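Bifunctional thiamine biosynthesis protein ThiDN (Methanocaldococcus jannaschii DSM 2661, PDB 2PHP) probably makes thiamine phosphate, a kinase portion phosphorylating hydroxymethylpyrimidine and its phosphate and the C-terminal ThiN domain, crystallised here, joining the pyrimidine and thiazole halves. Local coordinates at residues S16-L21 and E169-V174; S35-S40 and R165-V170; K48-L53 and H78-I83; I58-K61 and F65-V68. All coordinates share one frame; numbering follows the deposited sequence.

All four contacts lie in the C-terminal ThiN domain. Interactions 1 and 2 are neighbours, their centres about 7 Å apart: both use helix 167-185, one placing it against helix 8-22 and the other on strand 37-40. Strand 50-53, next to 37-40 in the seven-stranded sheet, carries interaction 3, about 9 Å from interaction 2 between centres, where helix 77-87 packs on the opposite face. Interaction 4 is a separate local hairpin, about 16 Å from interaction 1 between centres. Along the chain, interactions 3 and 4 fall between the early and late segments joined by interactions 1 and 2, so the final helix closes the domain back onto its beginning.

Interaction 1. Residues S16-L21 and E169-V174; sequences SYAIYL and EVVKKV
Ala18 and Leu21 on helix 8-22 meet Val171 and Lys172 on helix 167-185 in an apolar helix-helix contact within the layer that covers one face of the large sheet, where Ile37 of strand 37-40 touches both Ala18 and Val171. The two short segments run nearly parallel, with 20° between their N-to-C directions and 9.4 Å between their axes at closest approach. Val171 projects at Ala18 and divides its branches between two neighbours. Val171 CG2 comes within 3.6 Å of Ala18 CB, and the same methyl also lies against the carbonyl oxygen of Ala18. Val171 CG1, turned anti to the backbone N (chi1 164°), instead approaches Leu21 CB at 4.0 Å. Further out, Leu21 and Lys172 pass at an angle, CD1 of Leu21 lying 3.8 Å from CE of Lys172. The lysine is bent at chi2 and chi4, which brings CE against CD1 of the leucine and leaves the ammonium beyond it; NZ makes a weak hydrogen bond to Tyr5 OH of the second subunit. Leu21 also places CG over one face of the Tyr17 ring, toward its rim, and Tyr5 of that subunit packs on both residues. No hydrogen bond joins the two segments, and their shared buried surface is a modest 173 Å². Cohesion here therefore rests on van der Waals contact and on removing methyl groups from water, with the charged end of the lysine directed to the subunit boundary.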
loop_
_atom_site.group_PDB
_atom_site.type_symbol
_atom_site.label_atom_id
_atom_site.label_comp_id
_atom_site.label_asym_id
_atom_site.label_seq_id
_atom_site.Cartn_x
_atom_site.Cartn_y
_atom_site.Cartn_z
ATOM N N SER B 16 8.332 -14.871 -1.447
ATOM C CA SER B 16 7.919 -14.093 -0.290
ATOM C C SER B 16 9.088 -13.808 0.649
ATOM O O SER B 16 9.246 -12.679 1.127
ATOM C CB SER B 16 6.820 -14.831 0.468
ATOM O OG SER B 16 5.677 -14.995 -0.352
ATOM N N TYR B 17 9.912 -14.818 0.919
ATOM C CA TYR B 17 11.044 -14.598 1.809
ATOM C C TYR B 17 12.086 -13.720 1.126
ATOM O O TYR B 17 12.723 -12.895 1.772
ATOM C CB TYR B 17 11.685 -15.926 2.237
ATOM C CG TYR B 17 12.790 -15.720 3.244
ATOM C CD1 TYR B 17 12.521 -15.166 4.498
ATOM C CD2 TYR B 17 14.110 -16.037 2.936
ATOM C CE1 TYR B 17 13.542 -14.930 5.420
ATOM C CE2 TYR B 17 15.136 -15.807 3.846
ATOM C CZ TYR B 17 14.844 -15.253 5.082
ATOM O OH TYR B 17 15.861 -15.006 5.975
ATOM N N ALA B 18 12.261 -13.898 -0.181
ATOM C CA ALA B 18 13.220 -13.086 -0.921
ATOM C C ALA B 18 12.847 -11.612 -0.792
ATOM O O ALA B 18 13.725 -10.761 -0.647
ATOM C CB ALA B 18 13.236 -13.490 -2.392
ATOM N N ILE B 19 11.545 -11.320 -0.836
ATOM C CA ILE B 19 11.053 -9.946 -0.732
ATOM C C ILE B 19 11.260 -9.412 0.694
ATOM O O ILE B 19 11.622 -8.243 0.892
ATOM C CB ILE B 19 9.536 -9.853 -1.100
ATOM C CG1 ILE B 19 9.312 -10.293 -2.549
ATOM C CG2 ILE B 19 9.033 -8.431 -0.911
ATOM C CD1 ILE B 19 9.995 -9.412 -3.571
ATOM N N TYR B 20 11.024 -10.273 1.680
ATOM C CA TYR B 20 11.199 -9.899 3.078
ATOM C C TYR B 20 12.654 -9.464 3.282
ATOM O O TYR B 20 12.933 -8.523 4.031
ATOM C CB TYR B 20 10.856 -11.089 3.977
ATOM C CG TYR B 20 11.215 -10.914 5.440
ATOM C CD1 TYR B 20 10.365 -10.240 6.323
ATOM C CD2 TYR B 20 12.414 -11.429 5.943
ATOM C CE1 TYR B 20 10.703 -10.089 7.676
ATOM C CE2 TYR B 20 12.759 -11.283 7.285
ATOM C CZ TYR B 20 11.904 -10.615 8.146
ATOM O OH TYR B 20 12.270 -10.480 9.469
ATOM N N LEU B 21 13.578 -10.143 2.603
ATOM C CA LEU B 21 14.999 -9.809 2.706
ATOM C C LEU B 21 15.290 -8.506 1.969
ATOM O O LEU B 21 16.084 -7.677 2.428
ATOM C CB LEU B 21 15.868 -10.931 2.117
ATOM C CG LEU B 21 15.930 -12.261 2.885
ATOM C CD1 LEU B 21 16.772 -13.279 2.119
ATOM C CD2 LEU B 21 16.523 -12.017 4.270
ATOM N N GLU B 169 18.206 -17.229 -3.502
ATOM C CA GLU B 169 19.582 -17.265 -3.961
ATOM C C GLU B 169 19.868 -16.017 -4.794
ATOM O O GLU B 169 20.958 -15.451 -4.727
ATOM C CB GLU B 169 19.831 -18.511 -4.807
ATOM C CG GLU B 169 21.308 -18.814 -4.989
ATOM C CD GLU B 169 21.557 -20.055 -5.819
ATOM O OE1 GLU B 169 21.373 -19.991 -7.057
ATOM O OE2 GLU B 169 21.932 -21.095 -5.230
ATOM N N VAL B 170 18.879 -15.592 -5.575
ATOM C CA VAL B 170 19.033 -14.412 -6.410
ATOM C C VAL B 170 19.214 -13.158 -5.551
ATOM O O VAL B 170 20.094 -12.331 -5.813
ATOM C CB VAL B 170 17.816 -14.234 -7.337
ATOM C CG1 VAL B 170 17.840 -12.849 -7.979
ATOM C CG2 VAL B 170 17.837 -15.301 -8.414
ATOM N N VAL B 171 18.384 -13.028 -4.522
ATOM C CA VAL B 171 18.449 -11.877 -3.632
ATOM C C VAL B 171 19.769 -11.805 -2.861
ATOM O O VAL B 171 20.268 -10.708 -2.574
ATOM C CB VAL B 171 17.249 -11.868 -2.660
ATOM C CG1 VAL B 171 17.500 -10.934 -1.500
ATOM C CG2 VAL B 171 16.010 -11.406 -3.412
ATOM N N LYS B 172 20.344 -12.960 -2.538
ATOM C CA LYS B 172 21.624 -12.978 -1.832
ATOM C C LYS B 172 22.707 -12.416 -2.757
ATOM O O LYS B 172 23.529 -11.613 -2.320
ATOM C CB LYS B 172 21.979 -14.403 -1.389
ATOM C CG LYS B 172 21.052 -14.969 -0.310
ATOM C CD LYS B 172 21.140 -14.181 0.989
ATOM C CE LYS B 172 20.227 -14.773 2.054
ATOM N NZ LYS B 172 20.488 -16.233 2.244
ATOM N N LYS B 173 22.700 -12.825 -4.028
ATOM C CA LYS B 173 23.679 -12.317 -4.993
ATOM C C LYS B 173 23.512 -10.804 -5.155
ATOM O O LYS B 173 24.499 -10.054 -5.163
ATOM C CB LYS B 173 23.510 -12.987 -6.364
ATOM C CG LYS B 173 23.834 -14.472 -6.383
ATOM C CD LYS B 173 23.660 -15.064 -7.779
ATOM C CE LYS B 173 23.675 -16.587 -7.747
ATOM N NZ LYS B 173 23.526 -17.156 -9.114
ATOM N N VAL B 174 22.257 -10.367 -5.292
ATOM C CA VAL B 174 21.942 -8.947 -5.445
ATOM C C VAL B 174 22.467 -8.122 -4.269
ATOM O O VAL B 174 22.923 -6.995 -4.451
ATOM C CB VAL B 174 20.414 -8.712 -5.571
ATOM C CG1 VAL B 174 20.095 -7.230 -5.381
ATOM C CG2 VAL B 174 19.921 -9.185 -6.940
#

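Interaction 2. Residues S35-S40 and R165-V170; sequences SNIAES and RDAIEV
Glu39 on strand 37-40 and Ala167 at the start of helix 167-185 are joined by the one hydrogen bond between these segments. Ala167 N donates to Glu39 OE1 over 2.6 Å, almost straight at 170°, although the donor meets the oxygen from above the carboxylate plane, 41° out of it. The glutamate reaches this far because CG is anti to the backbone N (chi1 -169°) and the chain stays extended beyond it. Its other oxygen, OE2, is held by a salt bridge to Arg94 and a hydrogen bond from Asn14 ND2, so both oxygens of the buried carboxylate are bonded.

A second polar element lies within the helix start. Asp166 is the N-cap residue: its OD1 takes a hydrogen bond from Glu169 N at 2.8 Å, nearly along the C-O axis. The Glu39 and Asp166 side chains run alongside each other in the same direction, and Asp166 CB approaches Glu39 OE1 at 3.4 Å; the positive helix N-terminus probably eases the closeness of two acids.

Apolar packing completes the contact. Ile37 CD1 rests 4.0 Å from Ala167 CB, and Leu15 and Ala18 of helix 8-22 cover the alanine further. The arrangement is a capped helix N-terminus seated on an interior strand of the sheet, in keeping with the layered alpha/beta architecture of the AraD-like clan to which ThiN belongs.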
loop_
_atom_site.group_PDB
_atom_site.type_symbol
_atom_site.label_atom_id
_atom_site.label_comp_id
_atom_site.label_asym_id
_atom_site.label_seq_id
_atom_site.Cartn_x
_atom_site.Cartn_y
_atom_site.Cartn_z
ATOM N N SER B 35 12.071 -2.784 -10.914
ATOM C CA SER B 35 12.557 -4.159 -10.887
ATOM C C SER B 35 11.449 -5.131 -10.528
ATOM O O SER B 35 10.434 -4.752 -9.949
ATOM C CB SER B 35 13.660 -4.328 -9.839
ATOM O OG SER B 35 14.759 -3.483 -10.081
ATOM N N ASN B 36 11.653 -6.396 -10.871
ATOM C CA ASN B 36 10.697 -7.426 -10.497
ATOM C C ASN B 36 11.524 -8.667 -10.202
ATOM O O ASN B 36 12.671 -8.774 -10.642
ATOM C CB ASN B 36 9.697 -7.712 -11.623
ATOM C CG ASN B 36 8.415 -8.388 -11.107
ATOM O OD1 ASN B 36 8.370 -8.900 -9.979
ATOM N ND2 ASN B 36 7.376 -8.394 -11.935
ATOM N N ILE B 37 10.967 -9.584 -9.430
ATOM C CA ILE B 37 11.671 -10.815 -9.110
ATOM C C ILE B 37 10.689 -11.952 -9.385
ATOM O O ILE B 37 9.510 -11.876 -9.012
ATOM C CB ILE B 37 12.161 -10.821 -7.635
ATOM C CG1 ILE B 37 12.990 -12.084 -7.365
ATOM C CG2 ILE B 37 10.986 -10.712 -6.691
ATOM C CD1 ILE B 37 13.795 -12.030 -6.091
ATOM N N ALA B 38 11.178 -12.986 -10.062
ATOM C CA ALA B 38 10.357 -14.122 -10.442
ATOM C C ALA B 38 11.023 -15.468 -10.188
ATOM O O ALA B 38 12.255 -15.587 -10.151
ATOM C CB ALA B 38 9.986 -14.013 -11.913
ATOM N N GLU B 39 10.190 -16.486 -10.024
ATOM C CA GLU B 39 10.676 -17.839 -9.799
ATOM C C GLU B 39 9.672 -18.790 -10.430
ATOM O O GLU B 39 8.455 -18.576 -10.353
ATOM C CB GLU B 39 10.812 -18.132 -8.307
ATOM C CG GLU B 39 11.560 -19.437 -8.009
ATOM C CD GLU B 39 11.703 -19.713 -6.516
ATOM O OE1 GLU B 39 12.208 -18.826 -5.786
ATOM O OE2 GLU B 39 11.319 -20.820 -6.068
ATOM N N SER B 40 10.188 -19.839 -11.058
ATOM C CA SER B 40 9.337 -20.814 -11.716
ATOM C C SER B 40 9.358 -22.164 -11.033
ATOM O O SER B 40 10.211 -22.451 -10.179
ATOM C CB SER B 40 9.799 -21.032 -13.150
ATOM O OG SER B 40 10.998 -21.790 -13.153
ATOM N N ARG B 165 19.153 -20.398 -8.633
ATOM C CA ARG B 165 18.307 -21.577 -8.456
ATOM C C ARG B 165 16.912 -21.227 -7.951
ATOM O O ARG B 165 15.928 -21.852 -8.354
ATOM C CB ARG B 165 18.990 -22.578 -7.517
ATOM C CG ARG B 165 20.306 -23.108 -8.078
ATOM C CD ARG B 165 20.571 -24.547 -7.678
ATOM N NE ARG B 165 21.999 -24.828 -7.578
ATOM C CZ ARG B 165 22.881 -24.029 -6.979
ATOM N NH1 ARG B 165 22.482 -22.892 -6.411
ATOM N NH2 ARG B 165 24.169 -24.354 -6.961
ATOM N N ASP B 166 16.832 -20.242 -7.062
ATOM C CA ASP B 166 15.552 -19.775 -6.540
ATOM C C ASP B 166 15.660 -18.301 -6.170
ATOM O O ASP B 166 16.760 -17.736 -6.138
ATOM C CB ASP B 166 15.084 -20.600 -5.333
ATOM C CG ASP B 166 16.093 -20.629 -4.207
ATOM O OD1 ASP B 166 16.586 -19.551 -3.798
ATOM O OD2 ASP B 166 16.377 -21.742 -3.720
ATOM N N ALA B 167 14.514 -17.683 -5.900
ATOM C CA ALA B 167 14.468 -16.263 -5.580
ATOM C C ALA B 167 15.375 -15.832 -4.428
ATOM O O ALA B 167 15.947 -14.744 -4.468
ATOM C CB ALA B 167 13.023 -15.839 -5.296
ATOM N N ILE B 168 15.493 -16.673 -3.405
ATOM C CA ILE B 168 16.325 -16.341 -2.259
ATOM C C ILE B 168 17.792 -16.289 -2.660
ATOM O O ILE B 168 18.532 -15.409 -2.223
ATOM C CB ILE B 168 16.160 -17.364 -1.117
ATOM C CG1 ILE B 168 14.687 -17.446 -0.699
ATOM C CG2 ILE B 168 17.019 -16.943 0.079
ATOM C CD1 ILE B 168 14.391 -18.487 0.374
ATOM N N GLU B 169 18.206 -17.229 -3.502
ATOM C CA GLU B 169 19.582 -17.265 -3.961
ATOM C C GLU B 169 19.868 -16.017 -4.794
ATOM O O GLU B 169 20.958 -15.451 -4.727
ATOM C CB GLU B 169 19.831 -18.511 -4.807
ATOM C CG GLU B 169 21.308 -18.814 -4.989
ATOM C CD GLU B 169 21.557 -20.055 -5.819
ATOM O OE1 GLU B 169 21.373 -19.991 -7.057
ATOM O OE2 GLU B 169 21.932 -21.095 -5.230
ATOM N N VAL B 170 18.879 -15.592 -5.575
ATOM C CA VAL B 170 19.033 -14.412 -6.410
ATOM C C VAL B 170 19.214 -13.158 -5.551
ATOM O O VAL B 170 20.094 -12.331 -5.813
ATOM C CB VAL B 170 17.816 -14.234 -7.337
ATOM C CG1 VAL B 170 17.840 -12.849 -7.979
ATOM C CG2 VAL B 170 17.837 -15.301 -8.414
#

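Interaction 3. Residues K48-L53 and H78-I83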
loop_
_atom_site.group_PDB
_atom_site.type_symbol
_atom_site.label_atom_id
_atom_site.label_comp_id
_atom_site.label_asym_id
_atom_site.label_seq_id
_atom_site.Cartn_x
_atom_site.Cartn_y
_atom_site.Cartn_z
ATOM N N LYS B 48 2.996 -19.011 -17.270
ATOM C CA LYS B 48 1.996 -19.302 -16.247
ATOM C C LYS B 48 2.601 -20.120 -15.103
ATOM O O LYS B 48 2.069 -20.130 -13.998
ATOM C CB LYS B 48 0.821 -20.074 -16.845
ATOM C CG LYS B 48 0.037 -19.335 -17.912
ATOM C CD LYS B 48 -0.667 -18.126 -17.341
ATOM C CE LYS B 48 -2.034 -17.915 -17.999
ATOM N NZ LYS B 48 -1.986 -17.868 -19.490
ATOM N N ASP B 49 3.702 -20.815 -15.370
ATOM C CA ASP B 49 4.360 -21.595 -14.336
ATOM C C ASP B 49 5.380 -20.722 -13.615
ATOM O O ASP B 49 6.175 -21.217 -12.827
ATOM C CB ASP B 49 5.072 -22.816 -14.932
ATOM C CG ASP B 49 4.105 -23.875 -15.448
ATOM O OD1 ASP B 49 2.907 -23.830 -15.097
ATOM O OD2 ASP B 49 4.557 -24.770 -16.199
ATOM N N VAL B 50 5.350 -19.418 -13.888
ATOM C CA VAL B 50 6.286 -18.479 -13.263
ATOM C C VAL B 50 5.557 -17.457 -12.397
ATOM O O VAL B 50 4.598 -16.834 -12.853
ATOM C CB VAL B 50 7.096 -17.704 -14.331
ATOM C CG1 VAL B 50 8.139 -16.817 -13.654
ATOM C CG2 VAL B 50 7.755 -18.682 -15.294
ATOM N N ALA B 51 6.009 -17.277 -11.156
ATOM C CA ALA B 51 5.379 -16.297 -10.259
ATOM C C ALA B 51 6.255 -15.062 -10.040
ATOM O O ALA B 51 7.489 -15.152 -10.037
ATOM C CB ALA B 51 5.052 -16.936 -8.919
ATOM N N ALA B 52 5.603 -13.916 -9.848
ATOM C CA ALA B 52 6.303 -12.650 -9.622
ATOM C C ALA B 52 5.329 -11.555 -9.180
ATOM O O ALA B 52 4.136 -11.812 -9.040
ATOM C CB ALA B 52 7.015 -12.229 -10.890
ATOM N N LEU B 53 5.832 -10.338 -8.972
ATOM C CA LEU B 53 4.983 -9.224 -8.548
ATOM C C LEU B 53 4.050 -8.786 -9.658
ATOM O O LEU B 53 4.440 -8.754 -10.815
ATOM C CB LEU B 53 5.833 -8.024 -8.112
ATOM C CG LEU B 53 6.675 -8.233 -6.855
ATOM C CD1 LEU B 53 7.580 -7.045 -6.612
ATOM C CD2 LEU B 53 5.757 -8.456 -5.677
ATOM N N HIS B 78 7.552 -11.089 -19.192
ATOM C CA HIS B 78 8.889 -10.557 -19.452
ATOM C C HIS B 78 10.017 -11.354 -18.791
ATOM O O HIS B 78 10.859 -11.915 -19.485
ATOM C CB HIS B 78 8.959 -9.095 -19.002
ATOM C CG HIS B 78 10.271 -8.433 -19.292
ATOM N ND1 HIS B 78 10.666 -8.090 -20.566
ATOM C CD2 HIS B 78 11.285 -8.069 -18.468
ATOM C CE1 HIS B 78 11.871 -7.543 -20.516
ATOM N NE2 HIS B 78 12.267 -7.519 -19.257
ATOM N N ILE B 79 10.043 -11.399 -17.459
ATOM C CA ILE B 79 11.087 -12.141 -16.753
ATOM C C ILE B 79 10.901 -13.645 -16.966
ATOM O O ILE B 79 11.853 -14.418 -16.863
ATOM C CB ILE B 79 11.071 -11.853 -15.225
ATOM C CG1 ILE B 79 11.262 -10.356 -14.957
ATOM C CG2 ILE B 79 12.174 -12.641 -14.535
ATOM C CD1 ILE B 79 12.616 -9.826 -15.346
ATOM N N ALA B 80 9.672 -14.062 -17.257
ATOM C CA ALA B 80 9.402 -15.472 -17.496
ATOM C C ALA B 80 10.171 -15.934 -18.743
ATOM O O ALA B 80 10.729 -17.032 -18.762
ATOM C CB ALA B 80 7.906 -15.694 -17.689
ATOM N N LYS B 81 10.197 -15.097 -19.778
ATOM C CA LYS B 81 10.912 -15.430 -21.014
ATOM C C LYS B 81 12.384 -15.696 -20.710
ATOM O O LYS B 81 12.999 -16.572 -21.309
ATOM C CB LYS B 81 10.809 -14.287 -22.030
ATOM C CG LYS B 81 9.417 -14.053 -22.625
ATOM C CD LYS B 81 9.470 -12.921 -23.648
ATOM C CE LYS B 81 8.089 -12.410 -24.042
ATOM N NZ LYS B 81 7.290 -13.436 -24.766
ATOM N N ILE B 82 12.948 -14.937 -19.775
ATOM C CA ILE B 82 14.347 -15.123 -19.417
ATOM C C ILE B 82 14.561 -16.464 -18.706
ATOM O O ILE B 82 15.448 -17.232 -19.076
ATOM C CB ILE B 82 14.858 -13.985 -18.507
ATOM C CG1 ILE B 82 14.830 -12.656 -19.268
ATOM C CG2 ILE B 82 16.269 -14.308 -18.031
ATOM C CD1 ILE B 82 15.057 -11.416 -18.379
ATOM N N ILE B 83 13.745 -16.744 -17.693
ATOM C CA ILE B 83 13.863 -17.995 -16.948
ATOM C C ILE B 83 13.638 -19.234 -17.819
ATOM O O ILE B 83 14.431 -20.172 -17.782
ATOM C CB ILE B 83 12.890 -18.020 -15.750
ATOM C CG1 ILE B 83 13.260 -16.889 -14.781
ATOM C CG2 ILE B 83 12.957 -19.381 -15.051
ATOM C CD1 ILE B 83 12.241 -16.617 -13.701
#
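Val50, at the start of strand 50-53, faces Ala80 of helix 77-87, and their CA atoms stand 6.1 Å apart. No hydrogen bond crosses between the segments, whose shared buried area is 135 Å², so the contact is made by side-chain carbons. Starting from the branch point, Val50 CB already touches the helix, lying 4.0 Å from Ala80 CB. With CG1 anti to the backbone N (chi1 -175°), the two methyls spread over different parts of the helix surface. Val50 CG2 makes the nearest approach, 3.8 Å to Ala80 CB. Val50 CG1 turns one helical turn along and meets Ile83 CD1 at 4.1 Å, while still remaining 4.2 Å from Ala80 CB. The small alanine thus faces the branch point and both methyls of the valine, and the longer isoleucine touches with its terminal methyl alone, the two branched side chains running at a slant to one another.

This is helix-on-sheet packing in an alpha/beta domain. On the strand, the CB atoms of Val50 and Ala52 point to the helix, as expected for alternate residues; on the helix, those of Ile79, Ala80 and Ile83 point back. Backbone hydrogen bonds of Ala52 with Glu72 and of Ala51 with Glu39 set the strand between 71-73 and 37-40.

The packing continues across the sheet: Ile83 also lies on Ser40 and Cys96, and Ile79 reaches Ala38, Cys96 and Asn98. Ile82, on another side of the helix, touches Met130 and Thr134 of helix 129-141.

Interaction 4. Residues I58-K61 and F65-V68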
loop_
_atom_site.group_PDB
_atom_site.type_symbol
_atom_site.label_atom_id
_atom_site.label_comp_id
_atom_site.label_asym_id
_atom_site.label_seq_id
_atom_site.Cartn_x
_atom_site.Cartn_y
_atom_site.Cartn_z
ATOM N N ILE B 58 9.753 -0.069 -7.201
ATOM C CA ILE B 58 10.106 1.245 -7.726
ATOM C C ILE B 58 10.697 2.179 -6.680
ATOM O O ILE B 58 10.544 1.971 -5.472
ATOM C CB ILE B 58 8.877 1.942 -8.375
ATOM C CG1 ILE B 58 7.823 2.248 -7.309
ATOM C CG2 ILE B 58 8.268 1.047 -9.458
ATOM C CD1 ILE B 58 6.650 3.081 -7.842
ATOM N N LYS B 59 11.363 3.223 -7.157
ATOM C CA LYS B 59 11.991 4.182 -6.259
ATOM C C LYS B 59 10.988 5.055 -5.531
ATOM O O LYS B 59 9.947 5.412 -6.078
ATOM C CB LYS B 59 12.960 5.094 -7.025
ATOM C CG LYS B 59 14.255 4.416 -7.442
ATOM C CD LYS B 59 15.226 5.393 -8.113
ATOM C CE LYS B 59 16.560 4.709 -8.446
ATOM N NZ LYS B 59 17.543 5.640 -9.071
ATOM N N ASN B 60 11.293 5.355 -4.274
ATOM C CA ASN B 60 10.468 6.250 -3.477
ATOM C C ASN B 60 11.332 7.505 -3.525
ATOM O O ASN B 60 12.389 7.553 -2.897
ATOM C CB ASN B 60 10.345 5.767 -2.029
ATOM C CG ASN B 60 9.557 6.734 -1.163
ATOM O OD1 ASN B 60 9.539 7.936 -1.423
ATOM N ND2 ASN B 60 8.919 6.218 -0.117
ATOM N N LYS B 61 10.895 8.504 -4.287
ATOM C CA LYS B 61 11.655 9.744 -4.450
ATOM C C LYS B 61 12.108 10.444 -3.168
ATOM O O LYS B 61 13.130 11.137 -3.184
ATOM C CB LYS B 61 10.877 10.737 -5.331
ATOM C CG LYS B 61 11.365 10.808 -6.786
ATOM C CD LYS B 61 10.799 9.701 -7.667
ATOM C CE LYS B 61 9.286 9.859 -7.854
ATOM N NZ LYS B 61 8.920 11.225 -8.313
ATOM N N PHE B 65 12.357 2.723 -1.302
ATOM C CA PHE B 65 11.660 2.187 -2.459
ATOM C C PHE B 65 10.310 1.580 -2.071
ATOM O O PHE B 65 10.032 1.378 -0.894
ATOM C CB PHE B 65 12.539 1.131 -3.130
ATOM C CG PHE B 65 12.929 -0.005 -2.219
ATOM C CD1 PHE B 65 12.239 -1.214 -2.256
ATOM C CD2 PHE B 65 13.988 0.131 -1.326
ATOM C CE1 PHE B 65 12.598 -2.273 -1.417
ATOM C CE2 PHE B 65 14.354 -0.925 -0.478
ATOM C CZ PHE B 65 13.657 -2.130 -0.528
ATOM N N TYR B 66 9.479 1.305 -3.072
ATOM C CA TYR B 66 8.165 0.709 -2.854
ATOM C C TYR B 66 8.080 -0.656 -3.535
ATOM O O TYR B 66 8.502 -0.811 -4.697
ATOM C CB TYR B 66 7.053 1.570 -3.471
ATOM C CG TYR B 66 6.897 2.962 -2.909
ATOM C CD1 TYR B 66 6.390 3.165 -1.628
ATOM C CD2 TYR B 66 7.207 4.081 -3.685
ATOM C CE1 TYR B 66 6.186 4.448 -1.135
ATOM C CE2 TYR B 66 7.008 5.363 -3.203
ATOM C CZ TYR B 66 6.493 5.538 -1.925
ATOM O OH TYR B 66 6.264 6.807 -1.440
ATOM N N ILE B 67 7.534 -1.638 -2.826
ATOM C CA ILE B 67 7.330 -2.956 -3.414
ATOM C C ILE B 67 5.831 -2.980 -3.711
ATOM O O ILE B 67 5.003 -3.011 -2.799
ATOM C CB ILE B 67 7.746 -4.075 -2.456
ATOM C CG1 ILE B 67 9.243 -3.929 -2.151
ATOM C CG2 ILE B 67 7.482 -5.432 -3.100
ATOM C CD1 ILE B 67 9.837 -5.032 -1.320
ATOM N N VAL B 68 5.495 -2.953 -4.998
ATOM C CA VAL B 68 4.103 -2.873 -5.434
ATOM C C VAL B 68 3.470 -4.135 -6.017
ATOM O O VAL B 68 4.045 -4.777 -6.895
ATOM C CB VAL B 68 3.955 -1.736 -6.494
ATOM C CG1 VAL B 68 2.470 -1.441 -6.774
ATOM C CG2 VAL B 68 4.688 -0.478 -6.010
HETATM O O HOH W 1 9.106 3.645 0.822
#
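Ile58 and Tyr66 form an antiparallel hydrogen-bonded pair in which the backbone N and O of each residue are bonded to the other. Ile58 N donates to Tyr66 O at 2.9 Å, and Tyr66 N returns a bond to Ile58 O at 2.7 Å, with an N-H...O angle of 169°. Lys59 and Phe65 form the adjoining non-hydrogen-bonded pair. A water accepts from Asn60 ND2 at 2.7 Å and donates to Phe65 O at 3.0 Å, linking the Asn60 side chain, past the end of its strand, to the Phe65 carbonyl. Asn60 OD1 accepts from Leu62 N inside the turn. The asparagine, CG anti to its own N (chi1 177°), lays its amide over the CZ-OH end of Tyr66, nearly parallel to the ring (16°); Asn60 CB sits over the ring face, toward its rim, 4.0 Å from the Tyr66 centroid, a CH-pi contact. Although ND2 lies near Tyr66 OH, the angle is poor, and the phenol is hydrogen-bonded instead to Thr54 OG1 of the third subunit. Lys61 NZ likewise donates to Leu53 O and Ala75 O of that subunit. The hairpin stands about 17 Å from the chain centre, with Ile67 packed on Ile19 of helix 8-22 and on Leu53 at the end of strand 50-53.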